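Local coordinates for methyl-CpG-binding domain protein 1 (Homo sapiens, PDB 5W9Q) that represses transcription at CpG islands, binding methylated CpG through its MBD and unmethylated CpG through the CXXC zinc finger in this structure, at residues A[28-33]-A[38-43]. Residues are numbered along the deposited sequence; the frame is centred on the assembly and turned at random.
With ZN (zinc ion), chain G; nucleotides of chain C; nucleotides of chain D.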
ATOM      1  N   CYS A  28      -4.952   4.550  -1.919  1.00 30.93           N
ATOM      2  CA  CYS A  28      -4.459   5.567  -2.850  1.00 32.62           C
ATOM      3  C   CYS A  28      -5.413   6.730  -2.899  1.00 34.83           C
ATOM      4  O   CYS A  28      -4.996   7.890  -2.660  1.00 34.54           O
ATOM      5  CB  CYS A  28      -4.212   5.010  -4.290  1.00 34.62           C
ATOM      6  SG  CYS A  28      -2.654   4.150  -4.421  1.00 33.59           S
ATOM      7  N   CYS A  29      -6.668   6.435  -3.231  1.00 37.01           N
ATOM      8  CA  CYS A  29      -7.740   7.465  -3.220  1.00 40.64           C
ATOM      9  C   CYS A  29      -7.790   8.320  -1.959  1.00 39.52           C
ATOM     10  O   CYS A  29      -8.162   9.465  -2.024  1.00 42.71           O
ATOM     11  CB  CYS A  29      -9.103   6.818  -3.401  1.00 43.18           C
ATOM     12  SG  CYS A  29      -9.206   6.244  -5.094  1.00 47.07           S
ATOM     13  N   ASP A  30      -7.437   7.728  -0.833  1.00 36.59           N
ATOM     14  CA  ASP A  30      -7.377   8.443   0.437  1.00 36.40           C
ATOM     15  C   ASP A  30      -6.172   9.418   0.561  1.00 36.06           C
ATOM     16  O   ASP A  30      -6.211  10.314   1.370  1.00 36.34           O
ATOM     17  CB  ASP A  30      -7.379   7.410   1.575  1.00 34.46           C
ATOM     18  CG  ASP A  30      -7.147   8.023   2.916  1.00 35.18           C
ATOM     19  OD1 ASP A  30      -8.087   8.607   3.461  1.00 36.88           O
ATOM     20  OD2 ASP A  30      -6.008   7.939   3.416  1.00 33.78           O
ATOM     21  N   LYS A  31      -5.086   9.187  -0.201  1.00 34.86           N
ATOM     22  CA  LYS A  31      -3.909  10.072  -0.182  1.00 35.92           C
ATOM     23  C   LYS A  31      -4.278  11.469  -0.625  1.00 39.00           C
ATOM     24  O   LYS A  31      -4.986  11.637  -1.606  1.00 40.39           O
ATOM     25  CB  LYS A  31      -2.760   9.511  -1.055  1.00 35.92           C
ATOM     26  CG  LYS A  31      -2.223   8.170  -0.539  1.00 34.40           C
ATOM     27  CD  LYS A  31      -1.108   7.588  -1.441  1.00 36.69           C
ATOM     28  CE  LYS A  31      -0.270   6.512  -0.777  1.00 36.09           C
ATOM     29  NZ  LYS A  31       0.464   7.180   0.366  1.00 38.67           N
ATOM     30  N   PRO A  32      -3.804  12.519   0.135  1.00 40.81           N
ATOM     31  CA  PRO A  32      -4.000  13.899  -0.276  1.00 44.80           C
ATOM     32  C   PRO A  32      -3.606  14.155  -1.712  1.00 46.51           C
ATOM     33  O   PRO A  32      -4.370  14.782  -2.406  1.00 49.43           O
ATOM     34  CB  PRO A  32      -3.093  14.704   0.670  1.00 46.03           C
ATOM     35  CG  PRO A  32      -2.976  13.894   1.873  1.00 43.49           C
ATOM     36  CD  PRO A  32      -3.157  12.430   1.465  1.00 39.56           C
ATOM     37  N   LYS A  33      -2.465  13.611  -2.174  1.00 44.77           N
ATOM     38  CA  LYS A  33      -2.033  13.857  -3.563  1.00 47.97           C
ATOM     39  C   LYS A  33      -3.017  13.327  -4.641  1.00 48.91           C
ATOM     40  O   LYS A  33      -3.003  13.804  -5.754  1.00 52.54           O
ATOM     41  CB  LYS A  33      -0.620  13.293  -3.834  1.00 47.53           C
ATOM     42  CG  LYS A  33      -0.539  11.773  -3.883  1.00 44.45           C
ATOM     43  CD  LYS A  33       0.837  11.261  -4.247  1.00 45.27           C
ATOM     44  CE  LYS A  33       0.851   9.745  -4.064  1.00 42.63           C
ATOM     45  NZ  LYS A  33       1.972   9.079  -4.776  1.00 44.69           N
ATOM     46  N   ASN A  38      -6.981  11.756   3.646  1.00 44.59           N
ATOM     47  CA  ASN A  38      -5.946  11.293   4.585  1.00 42.08           C
ATOM     48  C   ASN A  38      -6.547  10.738   5.904  1.00 43.49           C
ATOM     49  O   ASN A  38      -6.067  11.080   6.998  1.00 44.84           O
ATOM     50  CB  ASN A  38      -5.012  12.493   4.943  1.00 44.26           C
ATOM     51  CG  ASN A  38      -3.629  12.054   5.362  1.00 42.07           C
ATOM     52  OD1 ASN A  38      -3.118  11.024   4.894  1.00 38.04           O
ATOM     53  ND2 ASN A  38      -3.008  12.830   6.193  1.00 43.41           N
ATOM     54  N   GLN A  39      -7.620   9.957   5.800  1.00 42.84           N
ATOM     55  CA  GLN A  39      -8.235   9.330   6.955  1.00 44.90           C
ATOM     56  C   GLN A  39      -7.751   7.953   7.260  1.00 41.21           C
ATOM     57  O   GLN A  39      -7.925   7.478   8.399  1.00 41.66           O
ATOM     58  CB  GLN A  39      -9.779   9.349   6.822  1.00 49.59           C
ATOM     59  CG  GLN A  39     -10.357  10.753   6.621  1.00 55.83           C
ATOM     60  CD  GLN A  39     -11.870  10.747   6.619  1.00 61.60           C
ATOM     61  OE1 GLN A  39     -12.514   9.911   5.942  1.00 63.29           O
ATOM     62  NE2 GLN A  39     -12.445  11.623   7.382  1.00 67.84           N
ATOM     63  N   LYS A  40      -7.146   7.270   6.229  1.00 36.48           N
ATOM     64  CA  LYS A  40      -6.654   5.944   6.346  1.00 34.51           C
ATOM     65  C   LYS A  40      -5.167   5.830   6.455  1.00 30.69           C
ATOM     66  O   LYS A  40      -4.694   5.053   7.243  1.00 29.97           O
ATOM     67  CB  LYS A  40      -7.139   5.112   5.150  1.00 34.28           C
ATOM     68  CG  LYS A  40      -8.649   5.090   5.052  1.00 38.66           C
ATOM     69  CD  LYS A  40      -9.121   3.945   4.185  1.00 39.88           C
ATOM     70  CE  LYS A  40     -10.485   3.443   4.609  1.00 44.04           C
ATOM     71  NZ  LYS A  40     -11.475   4.401   4.106  1.00 48.32           N
ATOM     72  N   ARG A  41      -4.419   6.589   5.647  1.00 29.38           N
ATOM     73  CA  ARG A  41      -2.957   6.725   5.803  1.00 28.63           C
ATOM     74  C   ARG A  41      -2.168   5.415   5.752  1.00 27.04           C
ATOM     75  O   ARG A  41      -1.375   5.077   6.653  1.00 26.63           O
ATOM     76  CB  ARG A  41      -2.647   7.471   7.154  1.00 31.77           C
ATOM     77  CG  ARG A  41      -3.444   8.725   7.362  1.00 34.60           C
ATOM     78  CD  ARG A  41      -3.153   9.319   8.721  1.00 38.73           C
ATOM     79  NE  ARG A  41      -3.817  10.589   8.810  1.00 41.94           N
ATOM     80  CZ  ARG A  41      -3.619  11.498   9.720  1.00 46.69           C
ATOM     81  NH1 ARG A  41      -2.737  11.330  10.707  1.00 48.62           N
ATOM     82  NH2 ARG A  41      -4.292  12.620   9.623  1.00 49.68           N
ATOM     83  N   GLN A  42      -2.392   4.690   4.654  1.00 26.20           N
ATOM     84  CA  GLN A  42      -1.722   3.442   4.366  1.00 25.12           C
ATOM     85  C   GLN A  42      -1.189   3.501   2.942  1.00 25.22           C
ATOM     86  O   GLN A  42      -1.665   4.286   2.064  1.00 25.26           O
ATOM     87  CB  GLN A  42      -2.703   2.290   4.504  1.00 25.03           C
ATOM     88  CG  GLN A  42      -3.411   2.177   5.880  1.00 26.96           C
ATOM     89  CD  GLN A  42      -2.493   2.031   7.081  1.00 27.95           C
ATOM     90  OE1 GLN A  42      -1.334   1.655   6.959  1.00 27.07           O
ATOM     91  NE2 GLN A  42      -3.049   2.361   8.307  1.00 29.45           N
ATOM     92  N   LYS A  43      -0.195   2.678   2.677  1.00 27.17           N
ATOM     93  CA  LYS A  43       0.299   2.609   1.321  1.00 28.36           C
ATOM     94  C   LYS A  43      -0.639   1.857   0.407  1.00 27.43           C
ATOM     95  O   LYS A  43      -1.485   1.118   0.859  1.00 26.41           O
ATOM     96  CB  LYS A  43       1.724   2.114   1.237  1.00 31.80           C
ATOM     97  CG  LYS A  43       2.041   0.794   1.773  1.00 34.07           C
ATOM     98  CD  LYS A  43       3.434   0.374   1.195  1.00 35.65           C
ATOM     99  CE  LYS A  43       4.130  -0.564   2.107  1.00 35.91           C
ATOM    100  NZ  LYS A  43       5.383  -1.018   1.464  1.00 37.90           N
TER
HETATM  101 ZN    ZN G1001      -3.327   1.956  -4.866  1.00 34.58          ZN
ATOM    102  P    DA C   5       4.017   5.442   1.383  1.00 37.59           P
ATOM    103  OP1  DA C   5       4.993   4.543   0.772  1.00 38.08           O
ATOM    104  OP2  DA C   5       2.726   5.709   0.668  1.00 37.09           O
ATOM    105  O5'  DA C   5       3.776   4.877   2.859  1.00 33.14           O
ATOM    106  C5'  DA C   5       4.903   4.512   3.679  1.00 32.29           C
ATOM    107  C4'  DA C   5       4.446   4.272   5.098  1.00 31.06           C
ATOM    108  O4'  DA C   5       3.995   5.534   5.687  1.00 30.49           O
ATOM    109  C3'  DA C   5       3.251   3.311   5.205  1.00 30.39           C
ATOM    110  O3'  DA C   5       3.288   2.422   6.329  1.00 29.69           O
ATOM    111  C2'  DA C   5       2.085   4.241   5.455  1.00 29.97           C
ATOM    112  C1'  DA C   5       2.792   5.246   6.362  1.00 29.87           C
ATOM    113  N9   DA C   5       2.101   6.490   6.650  1.00 29.93           N
ATOM    114  C8   DA C   5       1.206   7.209   5.903  1.00 30.76           C
ATOM    115  N7   DA C   5       0.749   8.283   6.515  1.00 31.28           N
ATOM    116  C5   DA C   5       1.390   8.261   7.747  1.00 30.99           C
ATOM    117  C6   DA C   5       1.344   9.132   8.861  1.00 32.18           C
ATOM    118  N6   DA C   5       0.578  10.221   8.915  1.00 33.05           N
ATOM    119  N1   DA C   5       2.079   8.803   9.949  1.00 31.91           N
ATOM    120  C2   DA C   5       2.816   7.684   9.908  1.00 32.01           C
ATOM    121  N3   DA C   5       2.963   6.803   8.909  1.00 30.21           N
ATOM    122  C4   DA C   5       2.223   7.164   7.845  1.00 30.29           C
TER
ATOM    123  P    DC D   6     -10.186  10.430  12.872  1.00 50.05           P
ATOM    124  OP1  DC D   6     -10.877  11.371  13.833  1.00 54.30           O
ATOM    125  OP2  DC D   6     -10.189  10.719  11.405  1.00 50.18           O
ATOM    126  O5'  DC D   6      -8.703  10.321  13.414  1.00 45.18           O
ATOM    127  C5'  DC D   6      -8.495   9.971  14.782  1.00 44.65           C
ATOM    128  C4'  DC D   6      -7.024   9.889  15.062  1.00 41.73           C
ATOM    129  O4'  DC D   6      -6.531   8.678  14.398  1.00 37.16           O
ATOM    130  C3'  DC D   6      -6.191  11.044  14.493  1.00 41.93           C
ATOM    131  O3'  DC D   6      -5.040  11.288  15.306  1.00 42.64           O
ATOM    132  C2'  DC D   6      -5.590  10.425  13.230  1.00 38.07           C
ATOM    133  C1'  DC D   6      -5.339   9.019  13.738  1.00 35.66           C
ATOM    134  N1   DC D   6      -5.030   7.944  12.726  1.00 32.96           N
ATOM    135  C2   DC D   6      -4.154   6.911  13.080  1.00 31.78           C
ATOM    136  O2   DC D   6      -3.694   6.878  14.228  1.00 32.58           O
ATOM    137  N3   DC D   6      -3.888   5.921  12.179  1.00 30.10           N
ATOM    138  C4   DC D   6      -4.432   5.963  10.968  1.00 30.20           C
ATOM    139  N4   DC D   6      -4.089   5.003  10.101  1.00 29.73           N
ATOM    140  C5   DC D   6      -5.298   7.022  10.567  1.00 31.49           C
ATOM    141  C6   DC D   6      -5.573   7.985  11.472  1.00 33.14           C
TER
ATOM    142  P    DC C   6       3.875   0.964   6.183  1.00 31.49           P
ATOM    143  OP1  DC C   6       4.919   0.987   5.129  1.00 31.78           O
ATOM    144  OP2  DC C   6       2.751  -0.016   6.154  1.00 31.09           O
ATOM    145  O5'  DC C   6       4.567   0.694   7.582  1.00 31.54           O
ATOM    146  C5'  DC C   6       5.725   1.454   8.006  1.00 32.82           C
ATOM    147  C4'  DC C   6       5.552   1.865   9.456  1.00 32.86           C
ATOM    148  O4'  DC C   6       4.589   2.921   9.542  1.00 32.02           O
ATOM    149  C3'  DC C   6       5.050   0.770  10.403  1.00 34.22           C
ATOM    150  O3'  DC C   6       5.938   0.705  11.517  1.00 36.37           O
ATOM    151  C2'  DC C   6       3.653   1.227  10.824  1.00 32.86           C
ATOM    152  C1'  DC C   6       3.719   2.709  10.659  1.00 31.41           C
ATOM    153  N1   DC C   6       2.476   3.396  10.342  1.00 30.41           N
ATOM    154  C2   DC C   6       2.001   4.408  11.187  1.00 30.81           C
ATOM    155  O2   DC C   6       2.556   4.589  12.293  1.00 31.91           O
ATOM    156  N3   DC C   6       0.913   5.113  10.821  1.00 30.03           N
ATOM    157  C4   DC C   6       0.324   4.878   9.649  1.00 29.23           C
ATOM    158  N4   DC C   6      -0.732   5.621   9.323  1.00 29.56           N
ATOM    159  C5   DC C   6       0.789   3.856   8.759  1.00 29.08           C
ATOM    160  C6   DC C   6       1.856   3.148   9.142  1.00 29.58           C
TER
HETATM  161  O   HOH W   1      -3.231   8.788   2.957  1.00 46.59           O
HETATM  162  O   HOH W   2      -0.695   6.929   2.885  1.00 44.62           O
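Asn38 N donates to Asp30 O at 2.8 Å. The Asn38 side chain lies obliquely against the Pro32 ring, its CB meeting CG and CD. A water bridges Asn38 OD1 and Asp30 OD2. Gln39 N donates to Asp30 OD1 at 2.7 Å, on its syn lone pair. With CG anti to the backbone N (chi1 173°), the Asp30 carboxylate is set against the amides of 39-41. Lys40 N bonds weakly to both carboxylate oxygens. Arg41 N reaches Asp30 OD2 at 3.1 Å, almost straight. Every bond to OD2 is less certain, because this oxygen sits too close to another atom of the model. Arg41 NE turns back to Asn38 O at 2.9 Å, lying above that carbonyl plane. The carbonyls of Lys40 and Arg41 face the DNA. Lys40 O accepts N4 of DC6 of chain D at 2.9 Å, and Arg41 O accepts N4 of DC6 of chain C at 2.8 Å. Gln42 NE2 bonds to a guanine O6. A second water accepts from Lys31 NZ and bonds weakly to Gln42 O, while that amine grips OP2 of DA5 of chain C at 2.7 Å. Lys43 leads on to Cys44, which shares a zinc ion with Cys28. One carboxylate, most surely through OD1, thus gathers successive loop amides, consistent with Asp30 being a second-shell residue that positions the carbonyls reading the cytosine amino groups of CpG DNA.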